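Local coordinates for anthranilate-CoA ligase (Stigmatella aurantiaca, PDB 4WV3), which belongs to the ANL superfamily of AMP-binding enzymes, with a large AMP-binding region followed by a smaller C-terminal domain, at residues I422-H436 with Q475-K488. Numbering follows the deposited sequence.
Sequences IWVSPVEVESTLIQH and QITDHCTEKMAAYK
The axes of helix segments 426-433 and 475-483 cross steeply, at 127° between their N-to-C directions, and approach to 10.3 Å; the backbones come nearest at Val424 with Lys488, Thr432 with Lys483 and His436 with Ile476. Thr432 O, near the end of its helix, accepts a bond from His479 NE2 at 2.8 Å; the donor lies in the imidazole plane but above the carbonyl plane, across from Gln435 N on the other face. A chi1 of 176°, which sets the His479 ring opposite its own backbone N, carries NE2 across to this carbonyl, which thus has two donors. Thr432 suits the interface twice over: OG1 turns back to Glu428 O, while the methyl CG2 packs on Lys483 CB at 3.6 Å. At one end, His436 NE2 meets Gln475 OE1 at 3.0 Å, in both the ring plane and the carbonyl plane. At the other, the flexible Lys488 bends to a salt bridge, NZ to Glu428 OE1 at 2.6 Å, and the broad ring of Tyr487 takes Ile422 CD1 over its centre, 4.0 Å from the centroid, a CH-pi contact. Between them, pliant Met484 lays SD against Val429 CG1, and Leu433 CD2 touches Cys480 SG. Val429 and Leu433 also pack on strand 439-448, Val424 is hydrogen-bonded through its backbone to Leu417 of antiparallel strand 417-419, and Ile434 touches helix 299-309 of the large AMP-binding region.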
loop_
_atom_site.group_PDB
_atom_site.type_symbol
_atom_site.label_atom_id
_atom_site.label_comp_id
_atom_site.label_asym_id
_atom_site.label_seq_id
_atom_site.Cartn_x
_atom_site.Cartn_y
_atom_site.Cartn_z
ATOM N N ILE A 422 5.166 -29.546 11.320
ATOM C CA ILE A 422 4.086 -28.619 11.637
ATOM C C ILE A 422 4.403 -27.220 11.121
ATOM O O ILE A 422 5.518 -26.725 11.290
ATOM C CB ILE A 422 3.845 -28.542 13.155
ATOM C CG1 ILE A 422 3.991 -29.925 13.792
ATOM C CG2 ILE A 422 2.476 -27.943 13.446
ATOM C CD1 ILE A 422 3.903 -29.912 15.302
ATOM N N TRP A 423 3.419 -26.582 10.495
ATOM C CA TRP A 423 3.602 -25.235 9.966
ATOM C C TRP A 423 3.607 -24.186 11.071
ATOM O O TRP A 423 2.728 -24.170 11.934
ATOM C CB TRP A 423 2.525 -24.904 8.928
ATOM C CG TRP A 423 2.720 -25.611 7.622
ATOM C CD1 TRP A 423 1.941 -26.604 7.101
ATOM C CD2 TRP A 423 3.769 -25.385 6.672
ATOM N NE1 TRP A 423 2.437 -27.006 5.884
ATOM C CE2 TRP A 423 3.559 -26.273 5.598
ATOM C CE3 TRP A 423 4.863 -24.516 6.625
ATOM C CZ2 TRP A 423 4.404 -26.317 4.490
ATOM C CZ3 TRP A 423 5.701 -24.561 5.525
ATOM C CH2 TRP A 423 5.466 -25.456 4.472
ATOM N N VAL A 424 4.607 -23.311 11.039
ATOM C CA VAL A 424 4.725 -22.246 12.025
ATOM C C VAL A 424 4.467 -20.886 11.388
ATOM O O VAL A 424 5.148 -20.490 10.442
ATOM C CB VAL A 424 6.112 -22.244 12.693
ATOM C CG1 VAL A 424 6.274 -21.020 13.583
ATOM C CG2 VAL A 424 6.316 -23.522 13.489
ATOM N N SER A 425 3.470 -20.179 11.912
ATOM C CA SER A 425 3.130 -18.850 11.424
ATOM C C SER A 425 4.067 -17.802 12.007
ATOM O O SER A 425 4.168 -17.665 13.226
ATOM C CB SER A 425 1.685 -18.508 11.786
ATOM O OG SER A 425 1.412 -17.136 11.557
ATOM N N PRO A 426 4.765 -17.060 11.135
ATOM C CA PRO A 426 5.629 -15.970 11.597
ATOM C C PRO A 426 4.808 -14.838 12.208
ATOM O O PRO A 426 5.252 -14.216 13.171
ATOM C CB PRO A 426 6.320 -15.500 10.313
ATOM C CG PRO A 426 5.415 -15.932 9.211
ATOM C CD PRO A 426 4.810 -17.222 9.672
ATOM N N VAL A 427 3.624 -14.588 11.656
ATOM C CA VAL A 427 2.753 -13.524 12.146
ATOM C C VAL A 427 2.376 -13.734 13.609
ATOM O O VAL A 427 2.431 -12.801 14.411
ATOM C CB VAL A 427 1.468 -13.408 11.301
ATOM C CG1 VAL A 427 0.534 -12.357 11.885
ATOM C CG2 VAL A 427 1.811 -13.076 9.861
ATOM N N GLU A 428 2.001 -14.963 13.953
ATOM C CA GLU A 428 1.629 -15.291 15.325
ATOM C C GLU A 428 2.799 -15.104 16.285
ATOM O O GLU A 428 2.637 -14.546 17.371
ATOM C CB GLU A 428 1.115 -16.726 15.421
ATOM C CG GLU A 428 0.768 -17.148 16.839
ATOM C CD GLU A 428 0.422 -18.616 16.946
ATOM O OE1 GLU A 428 0.330 -19.287 15.896
ATOM O OE2 GLU A 428 0.247 -19.103 18.082
ATOM N N VAL A 429 3.974 -15.574 15.881
ATOM C CA VAL A 429 5.164 -15.464 16.715
ATOM C C VAL A 429 5.582 -14.004 16.880
ATOM O O VAL A 429 5.893 -13.560 17.986
ATOM C CB VAL A 429 6.336 -16.295 16.153
ATOM C CG1 VAL A 429 7.548 -16.195 17.067
ATOM C CG2 VAL A 429 5.918 -17.747 15.987
ATOM N N GLU A 430 5.572 -13.259 15.778
ATOM C CA GLU A 430 5.906 -11.838 15.807
ATOM C C GLU A 430 4.906 -11.047 16.647
ATOM O O GLU A 430 5.278 -10.100 17.341
ATOM C CB GLU A 430 5.966 -11.267 14.388
ATOM C CG GLU A 430 7.145 -11.764 13.564
ATOM C CD GLU A 430 7.001 -11.445 12.087
ATOM O OE1 GLU A 430 6.113 -10.640 11.733
ATOM O OE2 GLU A 430 7.773 -12.002 11.277
ATOM N N SER A 431 3.638 -11.443 16.581
ATOM C CA SER A 431 2.583 -10.781 17.341
ATOM C C SER A 431 2.756 -11.011 18.836
ATOM O O SER A 431 2.377 -10.171 19.653
ATOM C CB SER A 431 1.207 -11.276 16.893
ATOM O OG SER A 431 0.177 -10.700 17.677
ATOM N N THR A 432 3.326 -12.159 19.189
ATOM C CA THR A 432 3.581 -12.492 20.583
ATOM C C THR A 432 4.790 -11.723 21.106
ATOM O O THR A 432 4.769 -11.197 22.219
ATOM C CB THR A 432 3.814 -14.004 20.764
ATOM O OG1 THR A 432 2.619 -14.717 20.425
ATOM C CG2 THR A 432 4.194 -14.322 22.201
ATOM N N LEU A 433 5.838 -11.655 20.292
ATOM C CA LEU A 433 7.062 -10.953 20.663
ATOM C C LEU A 433 6.818 -9.466 20.904
ATOM O O LEU A 433 7.401 -8.870 21.811
ATOM C CB LEU A 433 8.129 -11.133 19.581
ATOM C CG LEU A 433 8.754 -12.520 19.442
ATOM C CD1 LEU A 433 9.472 -12.648 18.110
ATOM C CD2 LEU A 433 9.716 -12.779 20.586
ATOM N N ILE A 434 5.949 -8.873 20.093
ATOM C CA ILE A 434 5.701 -7.436 20.165
ATOM C C ILE A 434 4.891 -7.053 21.407
ATOM O O ILE A 434 4.783 -5.875 21.748
ATOM C CB ILE A 434 5.004 -6.918 18.886
ATOM C CG1 ILE A 434 5.346 -5.444 18.646
ATOM C CG2 ILE A 434 3.500 -7.147 18.958
ATOM C CD1 ILE A 434 4.829 -4.902 17.331
ATOM N N GLN A 435 4.332 -8.053 22.085
ATOM C CA GLN A 435 3.606 -7.818 23.329
ATOM C C GLN A 435 4.540 -7.310 24.423
ATOM O O GLN A 435 4.129 -6.542 25.292
ATOM C CB GLN A 435 2.893 -9.089 23.795
ATOM C CG GLN A 435 1.711 -9.491 22.932
ATOM C CD GLN A 435 1.058 -10.776 23.400
ATOM O OE1 GLN A 435 1.608 -11.498 24.232
ATOM N NE2 GLN A 435 -0.121 -11.069 22.866
ATOM N N HIS A 436 5.797 -7.743 24.376
ATOM C CA HIS A 436 6.796 -7.264 25.322
ATOM C C HIS A 436 7.087 -5.790 25.057
ATOM O O HIS A 436 7.385 -5.406 23.926
ATOM C CB HIS A 436 8.080 -8.088 25.227
ATOM C CG HIS A 436 9.023 -7.865 26.368
ATOM N ND1 HIS A 436 9.801 -6.732 26.480
ATOM C CD2 HIS A 436 9.306 -8.624 27.453
ATOM C CE1 HIS A 436 10.525 -6.806 27.581
ATOM N NE2 HIS A 436 10.244 -7.944 28.190
ATOM N N GLN A 475 13.479 -12.527 29.763
ATOM C CA GLN A 475 12.089 -12.077 29.782
ATOM C C GLN A 475 11.367 -12.445 28.490
ATOM O O GLN A 475 10.257 -12.974 28.519
ATOM C CB GLN A 475 12.009 -10.566 30.009
ATOM C CG GLN A 475 12.444 -10.115 31.393
ATOM C CD GLN A 475 12.342 -8.613 31.575
ATOM O OE1 GLN A 475 11.616 -7.936 30.846
ATOM N NE2 GLN A 475 13.074 -8.082 32.547
ATOM N N ILE A 476 12.006 -12.160 27.360
ATOM C CA ILE A 476 11.446 -12.489 26.054
ATOM C C ILE A 476 11.313 -14.001 25.895
ATOM O O ILE A 476 10.328 -14.496 25.344
ATOM C CB ILE A 476 12.309 -11.912 24.911
ATOM C CG1 ILE A 476 12.296 -10.383 24.958
ATOM C CG2 ILE A 476 11.812 -12.394 23.559
ATOM C CD1 ILE A 476 13.087 -9.730 23.844
ATOM N N THR A 477 12.305 -14.731 26.398
ATOM C CA THR A 477 12.291 -16.188 26.349
ATOM C C THR A 477 11.136 -16.760 27.164
ATOM O O THR A 477 10.394 -17.618 26.687
ATOM C CB THR A 477 13.616 -16.780 26.867
ATOM O OG1 THR A 477 14.702 -16.295 26.068
ATOM C CG2 THR A 477 13.586 -18.299 26.805
ATOM N N ASP A 478 10.985 -16.277 28.394
ATOM C CA ASP A 478 9.924 -16.752 29.277
ATOM C C ASP A 478 8.544 -16.337 28.775
ATOM O O ASP A 478 7.547 -17.007 29.047
ATOM C CB ASP A 478 10.142 -16.251 30.706
ATOM C CG ASP A 478 11.430 -16.771 31.316
ATOM O OD1 ASP A 478 11.967 -17.777 30.804
ATOM O OD2 ASP A 478 11.902 -16.176 32.307
ATOM N N HIS A 479 8.493 -15.229 28.044
ATOM C CA HIS A 479 7.243 -14.746 27.473
ATOM C C HIS A 479 6.778 -15.653 26.338
ATOM O O HIS A 479 5.580 -15.870 26.153
ATOM C CB HIS A 479 7.407 -13.311 26.970
ATOM C CG HIS A 479 6.196 -12.767 26.283
ATOM N ND1 HIS A 479 4.979 -12.625 26.916
ATOM C CD2 HIS A 479 6.012 -12.328 25.015
ATOM C CE1 HIS A 479 4.099 -12.123 26.069
ATOM N NE2 HIS A 479 4.701 -11.934 24.908
ATOM N N CYS A 480 7.733 -16.185 25.582
ATOM C CA CYS A 480 7.423 -17.071 24.466
ATOM C C CYS A 480 7.051 -18.470 24.946
ATOM O O CYS A 480 6.336 -19.202 24.263
ATOM C CB CYS A 480 8.602 -17.144 23.493
ATOM S SG CYS A 480 8.914 -15.611 22.593
ATOM N N THR A 481 7.545 -18.836 26.124
ATOM C CA THR A 481 7.236 -20.133 26.713
ATOM C C THR A 481 5.797 -20.154 27.224
ATOM O O THR A 481 5.116 -21.177 27.157
ATOM C CB THR A 481 8.201 -20.462 27.870
ATOM O OG1 THR A 481 9.554 -20.373 27.406
ATOM C CG2 THR A 481 7.946 -21.862 28.407
ATOM N N GLU A 482 5.336 -19.010 27.718
ATOM C CA GLU A 482 4.000 -18.908 28.291
ATOM C C GLU A 482 2.908 -18.735 27.238
ATOM O O GLU A 482 1.763 -19.133 27.454
ATOM C CB GLU A 482 3.936 -17.752 29.293
ATOM C CG GLU A 482 4.746 -17.977 30.558
ATOM C CD GLU A 482 4.737 -16.771 31.477
ATOM O OE1 GLU A 482 4.675 -15.632 30.965
ATOM O OE2 GLU A 482 4.787 -16.961 32.710
ATOM N N LYS A 483 3.261 -18.147 26.099
ATOM C CA LYS A 483 2.258 -17.770 25.104
ATOM C C LYS A 483 2.203 -18.670 23.868
ATOM O O LYS A 483 1.161 -18.766 23.218
ATOM C CB LYS A 483 2.446 -16.310 24.679
ATOM C CG LYS A 483 1.608 -15.312 25.465
ATOM C CD LYS A 483 2.006 -15.266 26.930
ATOM C CE LYS A 483 1.119 -14.311 27.712
ATOM N NZ LYS A 483 1.179 -12.924 27.172
ATOM N N MET A 484 3.313 -19.321 23.539
ATOM C CA MET A 484 3.368 -20.138 22.331
ATOM C C MET A 484 3.766 -21.579 22.616
ATOM O O MET A 484 4.395 -21.873 23.633
ATOM C CB MET A 484 4.342 -19.536 21.319
ATOM C CG MET A 484 4.048 -18.099 20.945
ATOM S SD MET A 484 5.205 -17.502 19.703
ATOM C CE MET A 484 6.762 -17.940 20.467
ATOM N N ALA A 485 3.393 -22.477 21.707
ATOM C CA ALA A 485 3.797 -23.872 21.804
ATOM C C ALA A 485 5.300 -23.973 21.584
ATOM O O ALA A 485 5.905 -23.081 20.988
ATOM C CB ALA A 485 3.040 -24.729 20.801
ATOM N N ALA A 486 5.895 -25.060 22.064
ATOM C CA ALA A 486 7.347 -25.203 22.067
ATOM C C ALA A 486 7.975 -25.125 20.674
ATOM O O ALA A 486 9.042 -24.534 20.502
ATOM C CB ALA A 486 7.733 -26.515 22.733
ATOM N N TYR A 487 7.311 -25.709 19.684
ATOM C CA TYR A 487 7.857 -25.746 18.331
ATOM C C TYR A 487 7.768 -24.391 17.627
ATOM O O TYR A 487 8.411 -24.180 16.599
ATOM C CB TYR A 487 7.174 -26.832 17.496
ATOM C CG TYR A 487 5.709 -26.582 17.222
ATOM C CD1 TYR A 487 5.297 -25.971 16.044
ATOM C CD2 TYR A 487 4.736 -26.960 18.139
ATOM C CE1 TYR A 487 3.958 -25.741 15.788
ATOM C CE2 TYR A 487 3.396 -26.734 17.891
ATOM C CZ TYR A 487 3.012 -26.124 16.715
ATOM O OH TYR A 487 1.679 -25.896 16.465
ATOM N N LYS A 488 6.974 -23.480 18.182
ATOM C CA LYS A 488 6.810 -22.151 17.598
ATOM C C LYS A 488 7.766 -21.135 18.216
ATOM O O LYS A 488 7.933 -20.032 17.695
ATOM C CB LYS A 488 5.365 -21.669 17.754
ATOM C CG LYS A 488 4.357 -22.469 16.951
ATOM C CD LYS A 488 3.171 -22.876 17.807
ATOM C CE LYS A 488 2.192 -21.736 18.007
ATOM N NZ LYS A 488 1.346 -21.542 16.800
#